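Local coordinates for glycosyl hydrolase (Rhizobium leguminosarum bv. trifolii, PDB 5NDX), which probably hydrolyses O-glycosidic bonds as a family 39 glycoside hydrolase, acting as an iduronidase orthologous to human alpha-L-iduronidase, at residues V246-K250 with E251-R255; D109-Q112 with V113-W116; N236-V239 with D240-L244. The protein carries 2 engineered substitutions. One frame throughout, in Å; residues are numbered along the deposited sequence.

Contact 1: V246-K250 with E251-R255; sequences VDYLK and EHHPR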
# COMPACT_ATOMS: atom_id res chain seq x y z
N VAL A 246 -18.44 12.14 10.63
CA VAL A 246 -19.68 11.42 10.36
C VAL A 246 -20.85 12.02 11.21
O VAL A 246 -21.92 12.24 10.67
CB VAL A 246 -19.50 9.90 10.56
CG1 VAL A 246 -20.84 9.16 10.49
CG2 VAL A 246 -18.56 9.32 9.51
N ASP A 247 -20.63 12.29 12.49
CA ASP A 247 -21.66 12.93 13.33
C ASP A 247 -22.13 14.28 12.77
O ASP A 247 -23.31 14.58 12.80
CB ASP A 247 -21.18 13.16 14.77
CG ASP A 247 -21.07 11.88 15.56
OD1 ASP A 247 -21.73 10.88 15.20
OD2 ASP A 247 -20.31 11.87 16.55
N TYR A 248 -21.18 15.08 12.29
CA TYR A 248 -21.48 16.31 11.63
C TYR A 248 -22.38 16.10 10.42
O TYR A 248 -23.33 16.86 10.22
CB TYR A 248 -20.19 17.03 11.25
CG TYR A 248 -20.44 18.31 10.51
CD1 TYR A 248 -20.61 18.31 9.12
CD2 TYR A 248 -20.46 19.54 11.19
CE1 TYR A 248 -20.85 19.50 8.43
CE2 TYR A 248 -20.70 20.74 10.51
CZ TYR A 248 -20.91 20.72 9.13
OH TYR A 248 -21.11 21.91 8.44
N LEU A 249 -22.10 15.08 9.63
CA LEU A 249 -22.95 14.77 8.49
C LEU A 249 -24.33 14.27 8.91
O LEU A 249 -25.30 14.64 8.26
CB LEU A 249 -22.33 13.72 7.56
CG LEU A 249 -20.98 14.08 6.93
CD1 LEU A 249 -20.35 12.87 6.26
CD2 LEU A 249 -21.12 15.20 5.94
N LYS A 250 -24.40 13.42 9.93
CA LYS A 250 -25.68 12.88 10.36
C LYS A 250 -26.60 14.04 10.81
O LYS A 250 -27.76 14.04 10.47
CB LYS A 250 -25.54 11.85 11.49
CG LYS A 250 -25.04 10.46 11.09
CD LYS A 250 -25.09 9.50 12.30
CE LYS A 250 -24.35 8.17 12.08
NZ LYS A 250 -24.76 7.36 10.88
N GLU A 251 -26.05 15.03 11.51
CA GLU A 251 -26.81 16.15 12.04
C GLU A 251 -27.18 17.15 10.95
O GLU A 251 -28.33 17.54 10.85
CB GLU A 251 -26.04 16.86 13.13
CG GLU A 251 -26.92 17.63 14.12
CD GLU A 251 -26.19 18.82 14.74
OE1 GLU A 251 -25.73 18.74 15.90
OE2 GLU A 251 -26.06 19.84 14.03
N HIS A 252 -26.21 17.57 10.15
CA HIS A 252 -26.40 18.65 9.17
C HIS A 252 -26.73 18.26 7.75
O HIS A 252 -27.26 19.08 7.02
CB HIS A 252 -25.16 19.52 9.11
CG HIS A 252 -24.95 20.31 10.35
ND1 HIS A 252 -23.91 20.08 11.21
CD2 HIS A 252 -25.70 21.29 10.90
CE1 HIS A 252 -24.00 20.92 12.23
NE2 HIS A 252 -25.08 21.65 12.06
N HIS A 253 -26.34 17.07 7.32
CA HIS A 253 -26.52 16.65 5.93
C HIS A 253 -26.87 15.17 5.90
O HIS A 253 -26.15 14.37 5.29
CB HIS A 253 -25.28 16.94 5.07
CG HIS A 253 -24.82 18.37 5.10
ND1 HIS A 253 -23.69 18.78 5.77
CD2 HIS A 253 -25.35 19.49 4.55
CE1 HIS A 253 -23.52 20.07 5.62
NE2 HIS A 253 -24.52 20.54 4.89
N PRO A 254 -27.98 14.78 6.56
CA PRO A 254 -28.32 13.36 6.71
C PRO A 254 -28.40 12.58 5.40
O PRO A 254 -28.15 11.39 5.39
CB PRO A 254 -29.69 13.38 7.42
CG PRO A 254 -30.24 14.77 7.21
CD PRO A 254 -29.02 15.66 7.16
N ARG A 255 -28.73 13.25 4.30
CA ARG A 255 -28.78 12.58 2.99
C ARG A 255 -27.41 12.09 2.52
O ARG A 255 -27.34 11.20 1.71
CB ARG A 255 -29.40 13.51 1.92
CG ARG A 255 -29.85 12.78 0.66
CD ARG A 255 -30.64 13.63 -0.37
NE ARG A 255 -29.78 14.17 -1.45
CZ ARG A 255 -29.14 15.35 -1.42
NH1 ARG A 255 -29.26 16.14 -0.36
NH2 ARG A 255 -28.38 15.75 -2.45
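Tyr248 and the two successive histidines His252 and His253 form an aromatic cluster where helix 235-252 ends, His253 being the first residue beyond it, a worked case of how i, i+4 and i, i+5 neighbours can share one ring. From CB the tyrosine ring leaves anti to the backbone N (chi1 178°), and CG runs beneath the imidazole of His252. Along the CD2 edge the approach tightens: His252 ND1 lies 3.5 Å from Tyr248 CD2 and 3.4 Å from Tyr248 CE2, so the nitrogen sits over one face of the phenol ring, displaced toward its rim. The two side chains cross at about a right angle, with ring planes 47° apart, an oblique meeting. On the other branch, Tyr248 CE1 comes 3.9 Å from His253 CE1, reaching the edge of that imidazole near its plane. At the tip, Tyr248 OH approaches the same His253 CE1 to 4.1 Å.

A backbone bond and a weak side-chain one join Tyr248 to His252. His252 N donates to Tyr248 O at 3.0 Å, and His252 ND1 adds a weak, bent bond to that same oxygen, consistent with the imidazole's place over the tyrosine. His253 then departs from helical geometry, and Pro254, which has no N-H to offer, rests its CB 3.7 Å from Lys250 O. Outside the segments, helix 190-200 backs the cluster, with Arg193 against Tyr248, and Met196 and Asp200 against His253.

The chemistry is therefore mixed. A proton on His252 ND1 fits the weak bond to the tyrosine carbonyl, whereas His253 ND1 is buried with no partner in the model, a setting that would probably disfavour a charged imidazole.

Contact 2: D109-Q112 with V113-W116; sequences DMDQ and VRRW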
# COMPACT_ATOMS: atom_id res chain seq x y z
N ASP A 109 -14.23 32.78 -12.83
CA ASP A 109 -14.38 33.07 -14.24
C ASP A 109 -15.00 31.85 -14.93
O ASP A 109 -14.33 30.84 -15.10
CB ASP A 109 -13.01 33.41 -14.82
CG ASP A 109 -13.04 33.70 -16.31
OD1 ASP A 109 -13.92 33.21 -17.04
OD2 ASP A 109 -12.13 34.41 -16.75
N MET A 110 -16.25 31.97 -15.36
CA MET A 110 -16.97 30.84 -15.95
C MET A 110 -16.43 30.29 -17.28
O MET A 110 -16.79 29.17 -17.68
CB MET A 110 -18.47 31.16 -16.08
CG MET A 110 -19.18 31.25 -14.73
SD MET A 110 -19.23 29.69 -13.79
CE MET A 110 -20.20 28.67 -14.90
N ASP A 111 -15.59 31.06 -17.99
CA ASP A 111 -14.93 30.49 -19.18
C ASP A 111 -13.84 29.51 -18.78
O ASP A 111 -13.62 28.52 -19.46
CB ASP A 111 -14.36 31.57 -20.09
CG ASP A 111 -15.45 32.32 -20.86
OD1 ASP A 111 -16.44 31.71 -21.33
OD2 ASP A 111 -15.30 33.54 -20.97
N GLN A 112 -13.14 29.81 -17.70
CA GLN A 112 -12.16 28.90 -17.14
C GLN A 112 -12.81 27.65 -16.54
O GLN A 112 -12.35 26.54 -16.79
CB GLN A 112 -11.33 29.61 -16.11
CG GLN A 112 -10.59 30.82 -16.70
CD GLN A 112 -9.47 31.26 -15.82
OE1 GLN A 112 -9.03 32.40 -15.83
NE2 GLN A 112 -9.02 30.35 -15.02
N VAL A 113 -13.90 27.85 -15.81
CA VAL A 113 -14.69 26.75 -15.26
C VAL A 113 -15.06 25.78 -16.37
O VAL A 113 -14.89 24.57 -16.20
CB VAL A 113 -15.96 27.24 -14.51
CG1 VAL A 113 -16.87 26.09 -14.10
CG2 VAL A 113 -15.55 28.04 -13.28
N ARG A 114 -15.56 26.32 -17.48
CA ARG A 114 -15.92 25.51 -18.66
C ARG A 114 -14.73 24.85 -19.37
O ARG A 114 -14.86 23.75 -19.91
CB ARG A 114 -16.73 26.35 -19.68
CG ARG A 114 -18.24 26.28 -19.45
CD ARG A 114 -19.09 26.99 -20.53
NE ARG A 114 -19.82 28.06 -19.86
CZ ARG A 114 -19.41 29.31 -19.69
NH1 ARG A 114 -18.29 29.78 -20.25
NH2 ARG A 114 -20.15 30.13 -18.99
N ARG A 115 -13.60 25.54 -19.40
CA ARG A 115 -12.36 25.00 -19.92
C ARG A 115 -11.84 23.80 -19.03
O ARG A 115 -11.38 22.78 -19.56
CB ARG A 115 -11.34 26.15 -19.98
CG ARG A 115 -10.01 25.83 -20.64
CD ARG A 115 -9.24 27.06 -21.17
NE ARG A 115 -7.92 26.67 -21.72
CZ ARG A 115 -7.72 25.94 -22.84
NH1 ARG A 115 -8.74 25.49 -23.59
NH2 ARG A 115 -6.48 25.63 -23.23
N TRP A 116 -11.97 23.92 -17.71
CA TRP A 116 -11.65 22.85 -16.76
C TRP A 116 -12.55 21.64 -16.99
O TRP A 116 -12.04 20.52 -17.11
CB TRP A 116 -11.75 23.32 -15.30
CG TRP A 116 -11.24 22.28 -14.36
CD1 TRP A 116 -11.97 21.35 -13.67
CD2 TRP A 116 -9.87 22.04 -14.03
NE1 TRP A 116 -11.15 20.56 -12.92
CE2 TRP A 116 -9.85 20.94 -13.13
CE3 TRP A 116 -8.65 22.62 -14.42
CZ2 TRP A 116 -8.64 20.43 -12.59
CZ3 TRP A 116 -7.45 22.12 -13.87
CH2 TRP A 116 -7.47 21.04 -12.96
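Trp116 N donates to Gln112 O over 2.8 Å at 162°, the shortest of the i to i+4 bonds by which this opening turn of helix 110-131 closes on itself. One turn back, Val113 N reaches Asp109 O at 3.1 Å.

Arg114 carries most of the side-chain contact. Its chain bends at chi3 (-118°), which brings the guanidinium back over the preceding turn. There one face lies above Met110 O, 3.0 Å off the plane and toward the rim; this oxygen already accepts from Arg114 N. NH2 of Arg114 comes 3.5 Å from Met110 CB, while Arg114 NH1 turns to Asp111 OD1 at 2.9 Å, an i to i+3 salt bridge whose hydrogen bond is weak. The carboxylate lies at the edge of the guanidinium, with the two planes 66° apart. A leucine replacing Arg114 would probably leave Asp111 without its positive mate and the side of Met110 without its guanidinium cover.

Met110 SD also packs 4.1 Å from Val113 CG2, and Val113 continues onto Asn161 and Ala165 of helix 155-171. The Trp116 indole meets Phe104 edge-to-face, and also the rings of Tyr62 and Tyr162.

At the very start, Asp109 OD1 accepts from Asp111 N at 2.9 Å. This is the classic N-cap: an aspartate just before the first turn satisfies an amide that has no helical carbonyl to bond, here at the head of an outer helix of the TIM barrel.

Contact 3: N236-V239 with D240-L244; sequences NAIV and DRTLL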
# COMPACT_ATOMS: atom_id res chain seq x y z
N ASN A 236 -5.98 5.96 17.85
CA ASN A 236 -7.43 5.97 18.10
C ASN A 236 -8.09 7.31 17.80
O ASN A 236 -9.29 7.32 17.41
CB ASN A 236 -7.79 5.46 19.52
CG ASN A 236 -8.03 3.92 19.58
OD1 ASN A 236 -7.48 3.22 20.44
ND2 ASN A 236 -8.84 3.40 18.70
N ALA A 237 -7.33 8.41 17.86
CA ALA A 237 -7.93 9.71 17.55
C ALA A 237 -8.22 9.88 16.07
O ALA A 237 -9.05 10.71 15.68
CB ALA A 237 -7.08 10.86 18.10
N ILE A 238 -7.53 9.12 15.22
CA ILE A 238 -7.84 9.13 13.80
C ILE A 238 -9.28 8.67 13.61
O ILE A 238 -10.05 9.30 12.92
CB ILE A 238 -6.88 8.25 12.98
CG1 ILE A 238 -5.45 8.82 13.01
CG2 ILE A 238 -7.37 8.11 11.54
CD1 ILE A 238 -4.38 7.85 12.49
N VAL A 239 -9.63 7.55 14.22
CA VAL A 239 -10.99 7.04 14.21
C VAL A 239 -11.97 8.02 14.93
O VAL A 239 -13.08 8.23 14.45
CB VAL A 239 -11.08 5.67 14.87
CG1 VAL A 239 -12.54 5.29 15.15
CG2 VAL A 239 -10.42 4.65 13.96
N ASP A 240 -11.55 8.62 16.04
CA ASP A 240 -12.40 9.58 16.75
C ASP A 240 -12.75 10.76 15.84
O ASP A 240 -13.93 11.14 15.74
CB ASP A 240 -11.75 10.11 18.04
CG ASP A 240 -11.49 9.03 19.05
OD1 ASP A 240 -12.14 7.96 18.99
OD2 ASP A 240 -10.61 9.23 19.91
N ARG A 241 -11.76 11.33 15.17
CA ARG A 241 -12.06 12.47 14.31
C ARG A 241 -12.89 12.09 13.10
O ARG A 241 -13.73 12.88 12.68
CB ARG A 241 -10.81 13.28 13.94
CG ARG A 241 -10.13 13.91 15.18
CD ARG A 241 -9.11 14.95 14.74
NE ARG A 241 -8.18 14.37 13.79
CZ ARG A 241 -7.14 13.62 14.12
NH1 ARG A 241 -6.87 13.39 15.40
NH2 ARG A 241 -6.35 13.11 13.17
N THR A 242 -12.71 10.88 12.57
CA THR A 242 -13.52 10.39 11.45
C THR A 242 -15.00 10.26 11.86
O THR A 242 -15.89 10.64 11.10
CB THR A 242 -12.96 9.06 10.89
OG1 THR A 242 -11.59 9.25 10.53
CG2 THR A 242 -13.76 8.58 9.66
N LEU A 243 -15.23 9.73 13.05
CA LEU A 243 -16.58 9.58 13.57
C LEU A 243 -17.22 10.94 13.93
O LEU A 243 -18.42 11.09 13.80
CB LEU A 243 -16.61 8.64 14.77
CG LEU A 243 -16.33 7.16 14.46
CD1 LEU A 243 -16.34 6.36 15.75
CD2 LEU A 243 -17.33 6.60 13.48
N LEU A 244 -16.40 11.92 14.33
CA LEU A 244 -16.86 13.29 14.53
C LEU A 244 -17.37 13.85 13.23
O LEU A 244 -18.38 14.53 13.20
CB LEU A 244 -15.73 14.18 15.04
CG LEU A 244 -16.12 15.51 15.64
CD1 LEU A 244 -16.82 15.27 16.97
CD2 LEU A 244 -14.86 16.35 15.89
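Val239 and Leu243 run alongside each other in the same direction on helix 235-252, one of the outer helices of the TIM barrel, which follows strand 216-219 and precedes strand 261-263 along the chain. They illustrate the i to i+4 pairing of apolar side chains one turn apart on a helix. Val239 has CG1 anti to its own backbone nitrogen (chi1 167°), and that branch meets Leu243 CD1 at 4.0 Å. Leu243 CG also lies 3.4 Å from Val239 O, the carbonyl that accepts from Leu243 N. Beyond the pair, Val239 packs on His295 and Arg298 of helix 282-300.

Asp240 is the second residue much involved. Its N bonds Asn236 O at 2.9 Å, and its carboxylate folds back along the preceding turn, with OD2 3.6 Å from Ala237 CA. The charge is answered elsewhere: OD1 forms a salt bridge with Arg298, which also gives Asn236 O a weak bond, so that one arginine of helix 282-300 clasps both ends of this turn.

Ala237 is the third, small enough for Arg241 to fold past it. Bent at chi3 (-53°), the arginine lays one guanidinium face over Ala237 O, and NH1 comes 3.7 Å from Ala237 CB. The carbonyl's own bond is to Arg241 N, at 2.8 Å, whereas the guanidinium finds its polar partners outside, Glu221 through a salt bridge from NE and Lys222 O through NH2.

Ile238 O receives two donors from a single residue: Thr242 N at 3.1 Å and, from the opposite face of the carbonyl plane, Thr242 OG1 at 2.8 Å.

In the fold
Along the chain the order is contact 2, contact 3, contact 1, all in the TIM-barrel part of the chain. Contacts 3 and 1 are successive parts of helix 235-252, their centres about 15 Å apart; they adjoin in sequence, and contact 1 ends a few residues before strand 261-263. Contact 2 begins helix 110-131, which follows strand 91-95 and precedes strand 140-142; its centre is about 31 Å from that of contact 1 and about 37 Å from that of contact 3, with no touch to either. Together they sample two helices of the shell round the eight-stranded parallel barrel that holds the bound methylumbelliferyl glycoside, so they belong to its scaffold, away from the ligand pocket.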